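Local coordinates for protein pentalenene synthase (Streptomyces chartreusis NRRL 3882, PDB 6Q4S) that probably converts (2E,6E)-farnesyl diphosphate into the bicyclic sesquiterpenol 7-epi-alpha-eudesmol, using magnesium, through a 1,10-cyclization that releases diphosphate, at residues F7-D12 against A265-Y270. Residues are numbered along the deposited sequence; the frame is centred on the assembly and turned at random.
Sequences FDLPFD and ACLDEY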
ATOM      1  N   PHE A   7     -15.448  30.986   6.111  1.00 55.78           N
ATOM      2  CA  PHE A   7     -15.434  30.197   7.352  1.00 55.80           C
ATOM      3  C   PHE A   7     -14.494  30.964   8.243  1.00 57.72           C
ATOM      4  O   PHE A   7     -13.491  31.533   7.755  1.00 57.22           O
ATOM      5  CB  PHE A   7     -14.889  28.758   7.134  1.00 53.49           C
ATOM      6  CG  PHE A   7     -15.754  27.885   6.261  1.00 48.25           C
ATOM      7  CD1 PHE A   7     -15.667  27.952   4.890  1.00 49.72           C
ATOM      8  CD2 PHE A   7     -16.665  27.004   6.819  1.00 50.45           C
ATOM      9  CE1 PHE A   7     -16.448  27.154   4.073  1.00 46.54           C
ATOM     10  CE2 PHE A   7     -17.453  26.196   5.994  1.00 44.35           C
ATOM     11  CZ  PHE A   7     -17.332  26.279   4.634  1.00 44.48           C
ATOM     12  N   ASP A   8     -14.788  30.999   9.530  1.00 65.65           N
ATOM     13  CA  ASP A   8     -13.799  31.508  10.449  1.00 67.97           C
ATOM     14  C   ASP A   8     -13.253  30.340  11.257  1.00 60.65           C
ATOM     15  O   ASP A   8     -13.909  29.815  12.161  1.00 54.14           O
ATOM     16  CB  ASP A   8     -14.309  32.668  11.311  1.00 76.42           C
ATOM     17  CG  ASP A   8     -13.156  33.447  11.926  1.00 82.63           C
ATOM     18  OD1 ASP A   8     -12.363  34.095  11.163  1.00 78.88           O
ATOM     19  OD2 ASP A   8     -13.019  33.352  13.160  1.00 81.77           O
ATOM     20  N   LEU A   9     -12.036  29.938  10.885  1.00 53.51           N
ATOM     21  CA  LEU A   9     -11.391  28.761  11.442  1.00 51.32           C
ATOM     22  C   LEU A   9     -10.618  29.163  12.682  1.00 49.84           C
ATOM     23  O   LEU A   9     -10.069  30.235  12.691  1.00 56.48           O
ATOM     24  CB  LEU A   9     -10.442  28.195  10.365  1.00 53.36           C
ATOM     25  CG  LEU A   9     -11.134  27.806   9.037  1.00 53.26           C
ATOM     26  CD1 LEU A   9     -10.165  27.231   7.987  1.00 51.45           C
ATOM     27  CD2 LEU A   9     -12.229  26.789   9.360  1.00 58.07           C
ATOM     28  N   PRO A  10     -10.570  28.320  13.730  1.00 46.85           N
ATOM     29  CA  PRO A  10      -9.755  28.619  14.913  1.00 49.43           C
ATOM     30  C   PRO A  10      -8.299  28.123  14.810  1.00 54.13           C
ATOM     31  O   PRO A  10      -7.837  27.418  15.696  1.00 67.73           O
ATOM     32  CB  PRO A  10     -10.483  27.830  16.014  1.00 48.40           C
ATOM     33  CG  PRO A  10     -10.920  26.599  15.300  1.00 48.31           C
ATOM     34  CD  PRO A  10     -11.372  27.098  13.941  1.00 45.87           C
ATOM     35  N   PHE A  11      -7.601  28.419  13.721  1.00 54.19           N
ATOM     36  CA  PHE A  11      -6.196  28.027  13.577  1.00 52.57           C
ATOM     37  C   PHE A  11      -5.470  29.285  13.204  1.00 46.74           C
ATOM     38  O   PHE A  11      -6.049  30.166  12.600  1.00 48.46           O
ATOM     39  CB  PHE A  11      -5.987  26.978  12.456  1.00 48.89           C
ATOM     40  CG  PHE A  11      -6.874  25.778  12.558  1.00 43.41           C
ATOM     41  CD1 PHE A  11      -6.742  24.889  13.598  1.00 41.43           C
ATOM     42  CD2 PHE A  11      -7.852  25.523  11.594  1.00 45.88           C
ATOM     43  CE1 PHE A  11      -7.579  23.784  13.707  1.00 41.48           C
ATOM     44  CE2 PHE A  11      -8.672  24.412  11.701  1.00 39.01           C
ATOM     45  CZ  PHE A  11      -8.528  23.533  12.763  1.00 37.89           C
ATOM     46  N   ASP A  12      -4.208  29.388  13.590  1.00 54.36           N
ATOM     47  CA  ASP A  12      -3.305  30.430  13.074  1.00 58.11           C
ATOM     48  C   ASP A  12      -2.088  29.640  12.598  1.00 51.92           C
ATOM     49  O   ASP A  12      -1.510  28.829  13.360  1.00 53.05           O
ATOM     50  CB  ASP A  12      -2.950  31.448  14.183  1.00 65.95           C
ATOM     51  CG  ASP A  12      -2.087  32.588  13.681  1.00 73.20           C
ATOM     52  OD1 ASP A  12      -2.250  32.995  12.508  1.00 79.15           O
ATOM     53  OD2 ASP A  12      -1.256  33.095  14.470  1.00 83.69           O
ATOM     54  N   ALA A 265     -20.220  21.220  11.129  1.00 44.56           N
ATOM     55  CA  ALA A 265     -20.381  20.023  11.952  1.00 40.18           C
ATOM     56  C   ALA A 265     -19.148  19.027  11.902  1.00 40.20           C
ATOM     57  O   ALA A 265     -18.825  18.424  12.922  1.00 44.77           O
ATOM     58  CB  ALA A 265     -21.672  19.281  11.536  1.00 43.76           C
ATOM     59  N   CYS A 266     -18.547  18.800  10.727  1.00 41.21           N
ATOM     60  CA  CYS A 266     -17.278  17.994  10.595  1.00 43.77           C
ATOM     61  C   CYS A 266     -16.165  18.669  11.356  1.00 37.12           C
ATOM     62  O   CYS A 266     -15.496  18.018  12.140  1.00 36.95           O
ATOM     63  CB  CYS A 266     -16.810  17.887   9.141  1.00 41.19           C
ATOM     64  SG  CYS A 266     -17.880  16.808   8.170  1.00 50.72           S
ATOM     65  N   LEU A 267     -15.992  19.970  11.080  1.00 40.51           N
ATOM     66  CA  LEU A 267     -15.020  20.820  11.800  1.00 43.30           C
ATOM     67  C   LEU A 267     -15.176  20.755  13.314  1.00 46.73           C
ATOM     68  O   LEU A 267     -14.205  20.451  14.034  1.00 44.60           O
ATOM     69  CB  LEU A 267     -15.087  22.244  11.300  1.00 40.96           C
ATOM     70  CG  LEU A 267     -14.007  23.220  11.748  1.00 53.06           C
ATOM     71  CD1 LEU A 267     -12.565  22.834  11.395  1.00 48.37           C
ATOM     72  CD2 LEU A 267     -14.329  24.574  11.140  1.00 51.51           C
ATOM     73  N   ASP A 268     -16.392  20.959  13.826  1.00 45.26           N
ATOM     74  CA  ASP A 268     -16.584  20.894  15.273  1.00 44.43           C
ATOM     75  C   ASP A 268     -16.319  19.551  15.875  1.00 41.57           C
ATOM     76  O   ASP A 268     -15.871  19.506  17.020  1.00 42.73           O
ATOM     77  CB  ASP A 268     -18.005  21.294  15.723  1.00 53.02           C
ATOM     78  CG  ASP A 268     -18.372  22.719  15.354  1.00 59.74           C
ATOM     79  OD1 ASP A 268     -17.482  23.600  15.188  1.00 58.16           O
ATOM     80  OD2 ASP A 268     -19.597  22.930  15.197  1.00 73.08           O
ATOM     81  N   GLU A 269     -16.629  18.459  15.184  1.00 39.91           N
ATOM     82  CA  GLU A 269     -16.278  17.162  15.715  1.00 41.80           C
ATOM     83  C   GLU A 269     -14.696  17.010  15.712  1.00 40.99           C
ATOM     84  O   GLU A 269     -14.136  16.435  16.645  1.00 40.21           O
ATOM     85  CB  GLU A 269     -16.938  16.012  14.958  1.00 38.99           C
ATOM     86  CG  GLU A 269     -16.663  14.648  15.627  1.00 44.90           C
ATOM     87  CD  GLU A 269     -17.100  13.404  14.832  1.00 48.48           C
ATOM     88  OE1 GLU A 269     -17.845  13.516  13.837  1.00 47.10           O
ATOM     89  OE2 GLU A 269     -16.684  12.269  15.200  1.00 54.79           O
ATOM     90  N   TYR A 270     -14.058  17.474  14.644  1.00 39.36           N
ATOM     91  CA  TYR A 270     -12.583  17.542  14.537  1.00 38.25           C
ATOM     92  C   TYR A 270     -11.987  18.290  15.748  1.00 47.24           C
ATOM     93  O   TYR A 270     -11.100  17.748  16.474  1.00 41.45           O
ATOM     94  CB  TYR A 270     -12.069  18.176  13.191  1.00 40.45           C
ATOM     95  CG  TYR A 270     -10.550  18.381  13.252  1.00 40.30           C
ATOM     96  CD1 TYR A 270      -9.666  17.292  13.086  1.00 39.78           C
ATOM     97  CD2 TYR A 270     -10.023  19.602  13.590  1.00 36.61           C
ATOM     98  CE1 TYR A 270      -8.298  17.457  13.206  1.00 42.46           C
ATOM     99  CE2 TYR A 270      -8.655  19.785  13.741  1.00 40.76           C
ATOM    100  CZ  TYR A 270      -7.786  18.716  13.561  1.00 44.86           C
ATOM    101  OH  TYR A 270      -6.419  18.916  13.711  1.00 42.62           O
TER
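L9 and L267 bring the irregular chain 7-12 nearest to the helical turns of 265-270, with their CA atoms 8.7 Å apart. Side chains alone bridge this distance, and the contact is wholly apolar. L267 does most of the work. Its CG lies anti to the backbone N (chi1 -170°), which carries the branch out toward the loop. Its two methyls meet different partners. CD2 of L267 meets CD2 of L9 at 3.5 Å, methyl against methyl, and the two side chains cross at about a right angle. CD1 of L267 lies 4.2 Å from CE2 of the F11 ring. The far end of that ring reaches on to Y270, one helical turn further along: F11 CZ is 3.9 Å from Y270 CE2. The two side chains cross obliquely. The phenol oxygen of Y270 is hydrogen-bonded to Q274 of its own helix. The contact lays the N-terminal segment, ahead of helix 19-32, against helix 252-284 in the outer part of the all-helical terpene synthase fold. L9 also touches N306 and Y309 of helix 288-313, and F11 touches Q302 there, so the segment packs against that helix as well. Y270 in turn touches M211 of helix 206-228 and I301 of helix 288-313.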